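Local coordinates for HMG-CoA Lyase (Bacillus subtilis subsp. subtilis, PDB 1YDO), which belongs to the HMGL-like family of proteins, which adopt the TIM-barrel fold, at residues T76-P82 and I95-F101; E46-F50 and A62-A66; T137-Y141 and F169-E173. Residues are numbered along the deposited sequence.

Overall arrangement
The three contacts illustrate how a beta/alpha barrel is built from repeated units, each examined at a different joint. Contact 1 pairs two neighbouring parallel strands and is held mainly by backbone hydrogen bonds. Contact 2, buried like contact 1, sets a helix against a strand through apolar side chains, with no hydrogen bond crossing it. Contact 3 is only partly buried and mixes backbone bonds with a salt bridge where a loop enters the sheet. Strand 76-80 lies between strands 44-49 and 97-103, so Leu80 joins contact 1 to contact 2, and strand 97-103 pairs in turn with strand 137-143 of contact 3. The centres of contacts 2 and 3 are about 19 Å apart.

Contact 1 (T76-P82 and I95-F101); sequences TYAALVP and INEACVF
Leu80, with chi1 t and chi2 p, packs against the ring of Phe101 (Leu80 CG to Phe101 CE1 3.4 Å), while its CD1 comes within 4.1 Å of CB of Cys99. Strands 76-80 and 97-101 are extended (Asn96 and Pro82 have helical-like phi/psi) and run parallel, their axes 4.8 Å apart at closest approach and crossing at -31°. The register pairs Ala78 with Glu97, Ala79 with Ala98 and Leu80 with Cys99. Tyr77 O accepts from Asn96 N (2.8 Å) and Glu97 N (3.3 Å); Ala79 N then donates to Glu97 O (3.1 Å), Cys99 N to Ala79 O (3.0 Å) and Val81 N to Cys99 O (3.2 Å). The face carrying Ala78, Leu80, Glu97 and Cys99 brings Ala78 CB to 3.8 Å from Cys99 SG. On the other, Ala79 CB meets Ile95 CG1 at 3.4 Å. This is the strand pair of a beta-alpha-beta unit, joined through helix 84-93, with strand 44-49 flanking 76-80, strand 137-143 flanking 97-103, and helix 117-133 packing on Val100.

Contact 2 (E46-F50 and A62-A66); sequences EITSF and AIDVA
Ala62 begins the helical segment, its methyl directed at strand 46-49: CB lies 3.2 Å from Thr48 OG1 and 3.2 Å from Ser49 O. The same CB makes a CH-pi contact over a face of the Phe50 ring, 4.3 Å from the centroid and 24° off the normal; chi1 m and chi2 near 90° set the ring there. Ile63 has its CA-to-CB bond pointing away, yet CG2 reaches the ring edge, 3.5 Å from Phe50 CE2. Val65 turns back inward, CG1 3.9 Å from Thr48 CB, and also packs on Ile31 and Ile34 of helix 27-38. Ala66 closes the turn, its CB 3.8 Å from Ile47 CD1 and 4.0 Å from Phe50 CZ. Within the strand, Ile47 has helical-like phi/psi (-57°/-33°). Helix 62-66 and strand 46-49 run nearly antiparallel, at 158°, with axes 8.0 Å apart at closest approach. Small Ala62 and Ala66 are consistent with this approach, an arrangement typical of the beta-alpha-beta crossover of a TIM barrel, in which helices jacket the parallel strands.

Contact 3 (T137-Y141 and F169-E173); sequences TTRAY and FGISE
Two backbone hydrogen bonds join extended strand 137-141 to the loop 169-173: Ser172 N donates to Thr138 O (3.2 Å), and Ala140 N to Glu173 O (2.9 Å). Both therefore involve main-chain groups of the strand on the side facing the loop. The nearest CA pairs are Thr138 with Ile171 (5.4 Å) and Arg139 with Glu173 (5.0 Å). Arg139, all-trans from chi1 to chi3, carries NE to within 3.4 Å of Glu173 OE1, a salt bridge; each partner has another ion pair, Arg139 NH2 with Asp231 and Glu173 OE1 with Lys10. Thr138 OG1 comes 3.4 Å from Ile171 CA but is hydrogen-bonded to Asn128 of helix 117-133, just as Gly170 O is served by Gln132. The apolar share is small, with Ala140 CB 3.9 Å from Ile171 CD1, Ile171 having chi1 p and chi2 t. Upstream, Gly170 (phi 120°, psi 9°) ends helix 156-169 in a Schellman motif, and at these angles a CB would strike the preceding carbonyl. The loop thus leaves the helix and falls into parallel alignment before strand 174-177, the alpha-to-beta return of a beta/alpha barrel, here with charged side chains reaching between strands.

Contact 1 (T76-P82 and I95-F101)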
# COMPACT_ATOMS: atom_id res chain seq x y z
N THR A 76 22.99 -5.08 -14.25
CA THR A 76 24.04 -4.65 -13.35
C THR A 76 23.94 -5.48 -12.07
O THR A 76 23.00 -5.32 -11.30
CB THR A 76 23.90 -3.15 -13.01
OG1 THR A 76 23.80 -2.40 -14.23
CG2 THR A 76 25.10 -2.65 -12.24
N TYR A 77 24.91 -6.37 -11.84
CA TYR A 77 24.92 -7.20 -10.64
C TYR A 77 25.74 -6.52 -9.55
O TYR A 77 26.95 -6.31 -9.69
CB TYR A 77 25.47 -8.59 -10.97
CG TYR A 77 24.59 -9.35 -11.94
CD1 TYR A 77 23.56 -10.17 -11.49
CD2 TYR A 77 24.76 -9.20 -13.32
CE1 TYR A 77 22.71 -10.82 -12.38
CE2 TYR A 77 23.92 -9.84 -14.22
CZ TYR A 77 22.89 -10.65 -13.75
OH TYR A 77 22.05 -11.25 -14.65
N ALA A 78 25.07 -6.17 -8.46
CA ALA A 78 25.73 -5.49 -7.35
C ALA A 78 25.72 -6.32 -6.08
O ALA A 78 24.95 -7.28 -5.95
CB ALA A 78 25.06 -4.13 -7.10
N ALA A 79 26.57 -5.95 -5.14
CA ALA A 79 26.65 -6.64 -3.87
C ALA A 79 26.98 -5.64 -2.77
O ALA A 79 27.59 -4.60 -3.02
CB ALA A 79 27.70 -7.69 -3.93
N LEU A 80 26.56 -5.95 -1.56
CA LEU A 80 26.84 -5.06 -0.47
C LEU A 80 28.30 -5.25 -0.08
O LEU A 80 28.75 -6.38 0.06
CB LEU A 80 25.95 -5.40 0.71
CG LEU A 80 25.74 -4.22 1.67
CD1 LEU A 80 24.91 -3.16 0.98
CD2 LEU A 80 25.05 -4.72 2.91
N VAL A 81 29.04 -4.16 0.09
CA VAL A 81 30.44 -4.26 0.49
C VAL A 81 30.69 -3.48 1.76
O VAL A 81 30.64 -2.26 1.77
CB VAL A 81 31.37 -3.75 -0.62
CG1 VAL A 81 32.85 -3.85 -0.16
CG2 VAL A 81 31.16 -4.57 -1.87
N PRO A 82 31.01 -4.18 2.85
CA PRO A 82 31.27 -3.57 4.15
C PRO A 82 32.57 -2.80 4.28
O PRO A 82 32.63 -1.80 4.98
CB PRO A 82 31.21 -4.76 5.09
CG PRO A 82 31.90 -5.82 4.26
CD PRO A 82 31.27 -5.64 2.90
N ILE A 95 31.30 -8.91 -9.15
CA ILE A 95 30.31 -7.86 -8.96
C ILE A 95 30.64 -6.62 -9.78
O ILE A 95 31.77 -6.16 -9.76
CB ILE A 95 30.20 -7.45 -7.48
CG1 ILE A 95 29.35 -8.48 -6.74
CG2 ILE A 95 29.53 -6.10 -7.35
CD1 ILE A 95 29.91 -9.88 -6.79
N ASN A 96 29.64 -6.10 -10.48
CA ASN A 96 29.82 -4.91 -11.30
C ASN A 96 29.79 -3.66 -10.41
O ASN A 96 30.60 -2.75 -10.57
CB ASN A 96 28.72 -4.79 -12.34
CG ASN A 96 28.53 -6.05 -13.13
OD1 ASN A 96 29.47 -6.57 -13.71
ND2 ASN A 96 27.31 -6.57 -13.15
N GLU A 97 28.84 -3.62 -9.48
CA GLU A 97 28.73 -2.46 -8.61
C GLU A 97 28.75 -2.81 -7.13
O GLU A 97 28.11 -3.76 -6.68
CB GLU A 97 27.45 -1.66 -8.95
CG GLU A 97 27.12 -0.53 -7.95
CD GLU A 97 26.18 0.53 -8.52
OE1 GLU A 97 26.62 1.32 -9.38
OE2 GLU A 97 25.01 0.58 -8.08
N ALA A 98 29.50 -2.03 -6.37
CA ALA A 98 29.61 -2.23 -4.95
C ALA A 98 28.75 -1.21 -4.24
O ALA A 98 28.75 -0.04 -4.60
CB ALA A 98 31.05 -2.08 -4.53
N CYS A 99 28.02 -1.63 -3.22
CA CYS A 99 27.17 -0.69 -2.50
C CYS A 99 27.63 -0.53 -1.07
O CYS A 99 27.46 -1.44 -0.27
CB CYS A 99 25.73 -1.18 -2.48
SG CYS A 99 25.10 -1.80 -4.06
N VAL A 100 28.21 0.61 -0.74
CA VAL A 100 28.61 0.79 0.64
C VAL A 100 27.37 1.19 1.44
O VAL A 100 26.31 1.41 0.87
CB VAL A 100 29.66 1.88 0.77
CG1 VAL A 100 30.95 1.41 0.13
CG2 VAL A 100 29.15 3.17 0.11
N PHE A 101 27.50 1.27 2.76
CA PHE A 101 26.36 1.63 3.58
C PHE A 101 26.75 2.16 4.94
O PHE A 101 27.85 1.92 5.44
CB PHE A 101 25.44 0.43 3.80
CG PHE A 101 26.13 -0.76 4.39
CD1 PHE A 101 26.88 -1.61 3.59
CD2 PHE A 101 26.06 -1.02 5.76
CE1 PHE A 101 27.57 -2.70 4.14
CE2 PHE A 101 26.74 -2.10 6.32
CZ PHE A 101 27.49 -2.94 5.51

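Contact 2 (E46-F50 and A62-A66)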
# COMPACT_ATOMS: atom_id res chain seq x y z
N GLU A 46 21.01 -6.80 -6.62
CA GLU A 46 22.04 -7.05 -5.62
C GLU A 46 22.03 -8.54 -5.33
O GLU A 46 21.28 -9.00 -4.47
CB GLU A 46 21.74 -6.31 -4.34
CG GLU A 46 21.89 -4.84 -4.45
CD GLU A 46 22.01 -4.18 -3.08
OE1 GLU A 46 22.00 -2.93 -3.01
OE2 GLU A 46 22.12 -4.91 -2.07
N ILE A 47 22.86 -9.30 -6.02
CA ILE A 47 22.90 -10.74 -5.83
C ILE A 47 23.20 -11.20 -4.41
O ILE A 47 22.68 -12.23 -3.98
CB ILE A 47 23.93 -11.38 -6.76
CG1 ILE A 47 25.31 -10.81 -6.46
CG2 ILE A 47 23.55 -11.13 -8.20
CD1 ILE A 47 26.42 -11.49 -7.23
N THR A 48 24.01 -10.45 -3.68
CA THR A 48 24.35 -10.86 -2.31
C THR A 48 25.11 -9.79 -1.54
O THR A 48 25.35 -8.69 -2.04
CB THR A 48 25.23 -12.10 -2.31
OG1 THR A 48 25.55 -12.47 -0.97
CG2 THR A 48 26.53 -11.81 -3.06
N SER A 49 25.51 -10.14 -0.32
CA SER A 49 26.26 -9.24 0.56
C SER A 49 27.57 -9.89 0.98
O SER A 49 27.60 -11.08 1.30
CB SER A 49 25.45 -8.90 1.82
OG SER A 49 26.28 -8.38 2.84
N PHE A 50 28.64 -9.11 0.97
CA PHE A 50 29.94 -9.63 1.36
C PHE A 50 30.33 -9.24 2.77
O PHE A 50 31.50 -9.02 3.07
CB PHE A 50 31.02 -9.18 0.37
CG PHE A 50 30.96 -9.90 -0.93
CD1 PHE A 50 30.25 -9.37 -1.99
CD2 PHE A 50 31.55 -11.14 -1.07
CE1 PHE A 50 30.14 -10.09 -3.19
CE2 PHE A 50 31.43 -11.86 -2.26
CZ PHE A 50 30.73 -11.33 -3.32
N ALA A 62 27.84 -16.06 -0.26
CA ALA A 62 27.99 -14.92 -1.14
C ALA A 62 28.94 -15.18 -2.31
O ALA A 62 28.54 -15.08 -3.48
CB ALA A 62 28.48 -13.70 -0.35
N ILE A 63 30.19 -15.51 -2.01
CA ILE A 63 31.18 -15.77 -3.04
C ILE A 63 30.77 -16.89 -4.00
O ILE A 63 31.07 -16.84 -5.19
CB ILE A 63 32.56 -16.10 -2.43
CG1 ILE A 63 32.40 -17.01 -1.21
CG2 ILE A 63 33.29 -14.82 -2.07
CD1 ILE A 63 31.82 -16.33 0.04
N ASP A 64 30.07 -17.89 -3.47
CA ASP A 64 29.60 -19.01 -4.28
C ASP A 64 28.49 -18.58 -5.24
O ASP A 64 28.50 -18.93 -6.44
CB ASP A 64 29.10 -20.14 -3.38
CG ASP A 64 30.22 -20.83 -2.61
OD1 ASP A 64 31.14 -21.40 -3.24
OD2 ASP A 64 30.19 -20.81 -1.36
N VAL A 65 27.52 -17.83 -4.73
CA VAL A 65 26.41 -17.38 -5.56
C VAL A 65 26.89 -16.37 -6.58
O VAL A 65 26.41 -16.35 -7.71
CB VAL A 65 25.26 -16.76 -4.71
CG1 VAL A 65 25.77 -15.56 -3.93
CG2 VAL A 65 24.11 -16.33 -5.62
N ALA A 66 27.84 -15.54 -6.19
CA ALA A 66 28.35 -14.51 -7.08
C ALA A 66 28.98 -15.09 -8.34
O ALA A 66 29.10 -14.40 -9.35
CB ALA A 66 29.38 -13.64 -6.34

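Contact 3 (T137-Y141 and F169-E173)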
# COMPACT_ATOMS: atom_id res chain seq x y z
N THR A 137 31.53 0.50 -10.41
CA THR A 137 30.62 1.59 -10.08
C THR A 137 30.19 1.47 -8.62
O THR A 137 29.94 0.37 -8.14
CB THR A 137 29.40 1.55 -10.96
OG1 THR A 137 28.82 0.24 -10.89
CG2 THR A 137 29.80 1.84 -12.40
N THR A 138 30.11 2.59 -7.92
CA THR A 138 29.74 2.55 -6.53
C THR A 138 28.39 3.18 -6.25
O THR A 138 27.95 4.07 -6.98
CB THR A 138 30.76 3.26 -5.65
OG1 THR A 138 30.80 4.66 -5.99
CG2 THR A 138 32.14 2.63 -5.82
N ARG A 139 27.77 2.73 -5.17
CA ARG A 139 26.47 3.22 -4.74
C ARG A 139 26.45 3.21 -3.23
O ARG A 139 26.94 2.27 -2.61
CB ARG A 139 25.39 2.30 -5.27
CG ARG A 139 24.00 2.77 -4.98
CD ARG A 139 23.05 1.61 -5.09
NE ARG A 139 21.67 2.06 -5.18
CZ ARG A 139 20.63 1.27 -5.00
NH1 ARG A 139 20.81 -0.01 -4.71
NH2 ARG A 139 19.41 1.77 -5.14
N ALA A 140 25.87 4.25 -2.63
CA ALA A 140 25.80 4.36 -1.18
C ALA A 140 24.37 4.13 -0.66
O ALA A 140 23.39 4.54 -1.28
CB ALA A 140 26.31 5.73 -0.72
N TYR A 141 24.29 3.47 0.49
CA TYR A 141 23.03 3.15 1.12
C TYR A 141 22.93 3.88 2.44
O TYR A 141 23.39 3.37 3.46
CB TYR A 141 22.97 1.65 1.39
CG TYR A 141 21.98 0.90 0.55
CD1 TYR A 141 20.63 1.20 0.63
CD2 TYR A 141 22.40 -0.12 -0.31
CE1 TYR A 141 19.71 0.51 -0.13
CE2 TYR A 141 21.48 -0.82 -1.08
CZ TYR A 141 20.14 -0.49 -0.98
OH TYR A 141 19.21 -1.17 -1.72
N PHE A 169 32.83 12.02 -2.04
CA PHE A 169 33.75 10.89 -2.21
C PHE A 169 33.80 10.42 -3.67
O PHE A 169 34.82 9.92 -4.13
CB PHE A 169 33.32 9.72 -1.30
CG PHE A 169 33.44 10.01 0.18
CD1 PHE A 169 32.86 9.13 1.11
CD2 PHE A 169 34.12 11.13 0.64
CE1 PHE A 169 32.96 9.38 2.49
CE2 PHE A 169 34.22 11.38 2.02
CZ PHE A 169 33.64 10.50 2.94
N GLY A 170 32.69 10.56 -4.39
CA GLY A 170 32.67 10.13 -5.77
C GLY A 170 31.63 9.07 -6.08
O GLY A 170 31.62 8.50 -7.18
N ILE A 171 30.75 8.79 -5.12
CA ILE A 171 29.72 7.79 -5.33
C ILE A 171 28.86 8.19 -6.52
O ILE A 171 28.85 9.35 -6.91
CB ILE A 171 28.81 7.67 -4.10
CG1 ILE A 171 28.22 9.04 -3.78
CG2 ILE A 171 29.61 7.11 -2.92
CD1 ILE A 171 27.15 9.00 -2.69
N SER A 172 28.13 7.25 -7.08
CA SER A 172 27.31 7.57 -8.23
C SER A 172 25.83 7.74 -7.91
O SER A 172 25.11 8.45 -8.63
CB SER A 172 27.49 6.49 -9.29
OG SER A 172 28.87 6.29 -9.57
N GLU A 173 25.38 7.10 -6.83
CA GLU A 173 23.99 7.16 -6.43
C GLU A 173 23.84 7.01 -4.92
O GLU A 173 24.43 6.13 -4.31
CB GLU A 173 23.22 6.04 -7.11
CG GLU A 173 21.74 6.21 -7.08
CD GLU A 173 21.06 5.31 -8.09
OE1 GLU A 173 20.83 4.13 -7.77
OE2 GLU A 173 20.79 5.79 -9.22